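Local coordinates for cystathionine beta-lyases/cystathionine gamma-synthases (Corynebacterium glutamicum, PDB 5X5H), which probably joins O-succinyl-L-homoserine to L-cysteine, giving L,L-cystathionine and succinate, as a pyridoxal 5'-phosphate-dependent cystathionine gamma-synthase of methionine biosynthesis, at residues Phe90-Val101 with Ala139-Trp148. Numbering follows the deposited sequence.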
loop_
_atom_site.group_PDB
_atom_site.type_symbol
_atom_site.label_atom_id
_atom_site.label_comp_id
_atom_site.label_asym_id
_atom_site.label_seq_id
_atom_site.Cartn_x
_atom_site.Cartn_y
_atom_site.Cartn_z
ATOM N N PHE A 90 21.367 18.488 -12.266
ATOM C CA PHE A 90 21.692 19.384 -13.339
ATOM C C PHE A 90 21.433 20.837 -12.882
ATOM O O PHE A 90 22.206 21.783 -13.168
ATOM C CB PHE A 90 20.955 19.170 -14.665
ATOM C CG PHE A 90 21.378 17.995 -15.496
ATOM C CD1 PHE A 90 22.449 17.178 -15.226
ATOM C CD2 PHE A 90 20.585 17.665 -16.548
ATOM C CE1 PHE A 90 22.761 16.061 -16.063
ATOM C CE2 PHE A 90 20.901 16.587 -17.374
ATOM C CZ PHE A 90 21.984 15.845 -17.119
ATOM N N ARG A 91 20.275 21.094 -12.254
ATOM C CA ARG A 91 19.865 22.436 -11.878
ATOM C C ARG A 91 20.685 22.964 -10.781
ATOM O O ARG A 91 20.711 24.205 -10.664
ATOM C CB ARG A 91 18.333 22.430 -11.589
ATOM C CG ARG A 91 17.590 22.213 -12.883
ATOM C CD ARG A 91 16.184 21.760 -12.540
ATOM N NE ARG A 91 15.388 22.931 -12.321
ATOM C CZ ARG A 91 14.102 22.928 -12.010
ATOM N NH1 ARG A 91 13.477 21.791 -11.871
ATOM N NH2 ARG A 91 13.457 24.070 -12.022
ATOM N N ILE A 92 21.250 22.146 -9.945
ATOM C CA ILE A 92 22.151 22.589 -8.874
ATOM C C ILE A 92 23.527 22.972 -9.470
ATOM O O ILE A 92 24.100 24.009 -9.175
ATOM C CB ILE A 92 22.316 21.514 -7.826
ATOM C CG1 ILE A 92 20.994 21.400 -7.064
ATOM C CG2 ILE A 92 23.463 21.813 -6.864
ATOM C CD1 ILE A 92 20.921 20.160 -6.239
ATOM N N ILE A 93 24.052 22.118 -10.344
ATOM C CA ILE A 93 25.434 22.237 -10.798
ATOM C C ILE A 93 25.519 23.255 -11.922
ATOM O O ILE A 93 26.599 23.915 -12.012
ATOM C CB ILE A 93 25.950 20.872 -11.203
ATOM C CG1 ILE A 93 26.098 19.997 -9.973
ATOM C CG2 ILE A 93 27.375 20.974 -11.859
ATOM C CD1 ILE A 93 26.466 18.576 -10.196
ATOM N N LEU A 94 24.537 23.385 -12.753
ATOM C CA LEU A 94 24.612 24.200 -13.985
ATOM C C LEU A 94 23.711 25.429 -13.807
ATOM O O LEU A 94 22.677 25.428 -13.062
ATOM C CB LEU A 94 24.039 23.415 -15.126
ATOM C CG LEU A 94 24.753 22.096 -15.443
ATOM C CD1 LEU A 94 23.985 21.241 -16.366
ATOM C CD2 LEU A 94 26.165 22.273 -15.999
ATOM N N LYS A 95 24.065 26.465 -14.559
ATOM C CA LYS A 95 23.275 27.650 -14.862
ATOM C C LYS A 95 23.439 28.060 -16.295
ATOM O O LYS A 95 24.347 27.500 -16.956
ATOM C CB LYS A 95 23.759 28.818 -13.903
ATOM C CG LYS A 95 23.552 28.556 -12.428
ATOM C CD LYS A 95 22.056 28.417 -12.071
ATOM C CE LYS A 95 21.856 27.927 -10.614
ATOM N NZ LYS A 95 22.436 26.584 -10.362
ATOM N N PRO A 96 22.619 28.975 -16.814
ATOM C CA PRO A 96 22.882 29.482 -18.197
ATOM C C PRO A 96 24.344 29.909 -18.376
ATOM O O PRO A 96 24.976 30.446 -17.476
ATOM C CB PRO A 96 21.949 30.665 -18.308
ATOM C CG PRO A 96 20.784 30.279 -17.327
ATOM C CD PRO A 96 21.503 29.757 -16.188
ATOM N N GLY A 97 24.847 29.463 -19.534
ATOM C CA GLY A 97 26.236 29.741 -19.848
ATOM C C GLY A 97 27.232 28.667 -19.472
ATOM O O GLY A 97 28.447 28.792 -19.755
ATOM N N ASP A 98 26.866 27.646 -18.692
ATOM C CA ASP A 98 27.743 26.595 -18.296
ATOM C C ASP A 98 27.695 25.435 -19.348
ATOM O O ASP A 98 26.877 25.434 -20.208
ATOM C CB ASP A 98 27.241 26.037 -16.946
ATOM C CG ASP A 98 27.517 26.940 -15.783
ATOM O OD1 ASP A 98 28.367 27.847 -15.886
ATOM O OD2 ASP A 98 26.859 26.747 -14.698
ATOM N N HIS A 99 28.642 24.569 -19.246
ATOM C CA HIS A 99 28.850 23.451 -20.145
ATOM C C HIS A 99 28.982 22.143 -19.466
ATOM O O HIS A 99 29.519 22.018 -18.369
ATOM C CB HIS A 99 30.158 23.820 -20.967
ATOM C CG HIS A 99 30.646 22.792 -21.914
ATOM N ND1 HIS A 99 31.739 22.031 -21.632
ATOM C CD2 HIS A 99 30.265 22.512 -23.191
ATOM C CE1 HIS A 99 31.969 21.246 -22.671
ATOM N NE2 HIS A 99 31.124 21.526 -23.626
ATOM N N ILE A 100 28.465 21.125 -20.118
ATOM C CA ILE A 100 28.571 19.711 -19.734
ATOM C C ILE A 100 29.404 18.857 -20.731
ATOM O O ILE A 100 29.145 19.019 -21.981
ATOM C CB ILE A 100 27.185 19.043 -19.749
ATOM C CG1 ILE A 100 26.160 19.817 -19.077
ATOM C CG2 ILE A 100 27.294 17.596 -19.185
ATOM C CD1 ILE A 100 24.771 19.292 -19.359
ATOM N N VAL A 101 30.239 17.998 -20.261
ATOM C CA VAL A 101 30.871 16.942 -21.052
ATOM C C VAL A 101 30.058 15.663 -20.764
ATOM O O VAL A 101 29.918 15.276 -19.566
ATOM C CB VAL A 101 32.327 16.765 -20.723
ATOM C CG1 VAL A 101 32.936 15.616 -21.531
ATOM C CG2 VAL A 101 33.094 18.069 -21.004
ATOM N N ALA A 139 37.892 18.097 -24.025
ATOM C CA ALA A 139 36.642 18.705 -24.104
ATOM C C ALA A 139 36.272 19.670 -22.941
ATOM O O ALA A 139 35.265 20.373 -23.083
ATOM C CB ALA A 139 35.595 17.621 -24.169
ATOM N N ILE A 140 37.051 19.600 -21.896
ATOM C CA ILE A 140 36.859 20.488 -20.713
ATOM C C ILE A 140 37.253 21.921 -21.092
ATOM O O ILE A 140 38.392 22.080 -21.651
ATOM C CB ILE A 140 37.660 20.020 -19.539
ATOM C CG1 ILE A 140 37.257 18.585 -19.085
ATOM C CG2 ILE A 140 37.584 21.019 -18.370
ATOM C CD1 ILE A 140 38.122 17.970 -18.054
ATOM N N LYS A 141 36.329 22.849 -20.929
ATOM C CA LYS A 141 36.508 24.297 -21.177
ATOM C C LYS A 141 36.408 25.056 -19.839
ATOM O O LYS A 141 36.150 24.474 -18.789
ATOM C CB LYS A 141 35.412 24.778 -22.120
ATOM C CG LYS A 141 35.243 23.976 -23.411
ATOM C CD LYS A 141 34.360 24.661 -24.376
ATOM C CE LYS A 141 32.935 24.754 -23.890
ATOM N NZ LYS A 141 32.060 25.526 -24.767
ATOM N N ASP A 142 36.647 26.348 -19.894
ATOM C CA ASP A 142 36.662 27.137 -18.681
ATOM C C ASP A 142 35.281 27.219 -18.048
ATOM O O ASP A 142 35.214 27.265 -16.826
ATOM C CB ASP A 142 37.096 28.531 -19.081
ATOM C CG ASP A 142 38.602 28.640 -19.255
ATOM O OD1 ASP A 142 39.371 27.722 -18.916
ATOM O OD2 ASP A 142 39.021 29.700 -19.735
ATOM N N ASN A 143 34.267 27.052 -18.854
ATOM C CA ASN A 143 32.875 27.044 -18.391
ATOM C C ASN A 143 32.299 25.628 -18.072
ATOM O O ASN A 143 31.115 25.545 -17.775
ATOM C CB ASN A 143 31.936 27.845 -19.213
ATOM C CG ASN A 143 31.698 27.340 -20.606
ATOM O OD1 ASN A 143 32.676 26.715 -21.168
ATOM N ND2 ASN A 143 30.514 27.538 -21.214
ATOM N N THR A 144 33.111 24.606 -18.190
ATOM C CA THR A 144 32.639 23.196 -17.914
ATOM C C THR A 144 32.412 23.126 -16.454
ATOM O O THR A 144 33.328 23.241 -15.677
ATOM C CB THR A 144 33.649 22.187 -18.352
ATOM O OG1 THR A 144 33.844 22.357 -19.793
ATOM C CG2 THR A 144 33.066 20.723 -18.123
ATOM N N LYS A 145 31.156 22.778 -16.060
ATOM C CA LYS A 145 30.814 22.538 -14.641
ATOM C C LYS A 145 30.508 21.111 -14.308
ATOM O O LYS A 145 30.530 20.721 -13.154
ATOM C CB LYS A 145 29.598 23.420 -14.285
ATOM C CG LYS A 145 29.816 24.894 -14.456
ATOM C CD LYS A 145 30.891 25.389 -13.501
ATOM C CE LYS A 145 30.755 26.891 -13.340
ATOM N NZ LYS A 145 31.255 27.417 -14.545
ATOM N N LEU A 146 30.368 20.257 -15.325
ATOM C CA LEU A 146 29.882 18.881 -15.107
ATOM C C LEU A 146 30.487 17.968 -16.142
ATOM O O LEU A 146 30.368 18.240 -17.358
ATOM C CB LEU A 146 28.356 18.914 -15.225
ATOM C CG LEU A 146 27.649 17.584 -14.944
ATOM C CD1 LEU A 146 27.980 16.944 -13.624
ATOM C CD2 LEU A 146 26.131 17.874 -15.085
ATOM N N ILE A 147 31.017 16.880 -15.679
ATOM C CA ILE A 147 31.347 15.698 -16.544
ATOM C C ILE A 147 30.394 14.571 -16.075
ATOM O O ILE A 147 30.423 14.214 -14.871
ATOM C CB ILE A 147 32.799 15.283 -16.381
ATOM C CG1 ILE A 147 33.734 16.503 -16.662
ATOM C CG2 ILE A 147 33.158 14.085 -17.292
ATOM C CD1 ILE A 147 35.175 16.183 -16.385
ATOM N N TRP A 148 29.570 14.085 -16.975
ATOM C CA TRP A 148 28.552 13.083 -16.696
ATOM C C TRP A 148 28.994 11.734 -17.228
ATOM O O TRP A 148 29.177 11.604 -18.469
ATOM C CB TRP A 148 27.237 13.494 -17.333
ATOM C CG TRP A 148 26.118 12.599 -16.876
ATOM C CD1 TRP A 148 25.648 11.468 -17.469
ATOM C CD2 TRP A 148 25.353 12.815 -15.692
ATOM N NE1 TRP A 148 24.582 10.968 -16.731
ATOM C CE2 TRP A 148 24.437 11.762 -15.620
ATOM C CE3 TRP A 148 25.340 13.828 -14.714
ATOM C CZ2 TRP A 148 23.468 11.709 -14.603
ATOM C CZ3 TRP A 148 24.370 13.747 -13.656
ATOM C CH2 TRP A 148 23.452 12.693 -13.658
#
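Phe90, near the end of helix 82-93, points its edge at the six-membered ring of Trp148 on strand 144-148, a T-shaped stack with centroids 5.2 Å apart and planes at 74°. Two residues earlier on that strand, Leu146 turns CD2 to Phe90 CD1 (3.7 Å) and CD1 to Ile93, while Leu94 packs against its CB; a chi1 of -176°, swinging CG away from the backbone N, carries the branches to the helix. Flat and branched apolar groups suit this tightly packed layer between helix and sheet. Backbone bonds such as Trp148 N to Val101 O join the parallel strands, and a beta bulge at Lys145 leaves the buried Leu146 N without a partner.

On the other face, the flat imidazole of His99 offers ND1 at its edge to Thr144 OG1 (hydrogen bond, 2.8 Å) and a face to Lys141 CE, a CH-pi contact 3.5 Å from the centroid; the lysine's length carries its ammonium on to Glu124.

The turns lie toward solvent, and polar bonds replace apolar packing. The short amide of Asn143 gives ND2 a nearly straight bond to Gly97 O (2.8 Å, 174°), where positive phi favours glycine; Lys145, long and flexible, brings NZ above the Asp98 carboxylate plane in a salt bridge.

Strand 99-103 runs between 124-128 and 144-150 in the cofactor-binding domain's sheet; helix 108-118 also packs against Phe90 and Trp148, whose side chain is about 7 Å from pyridoxal phosphate.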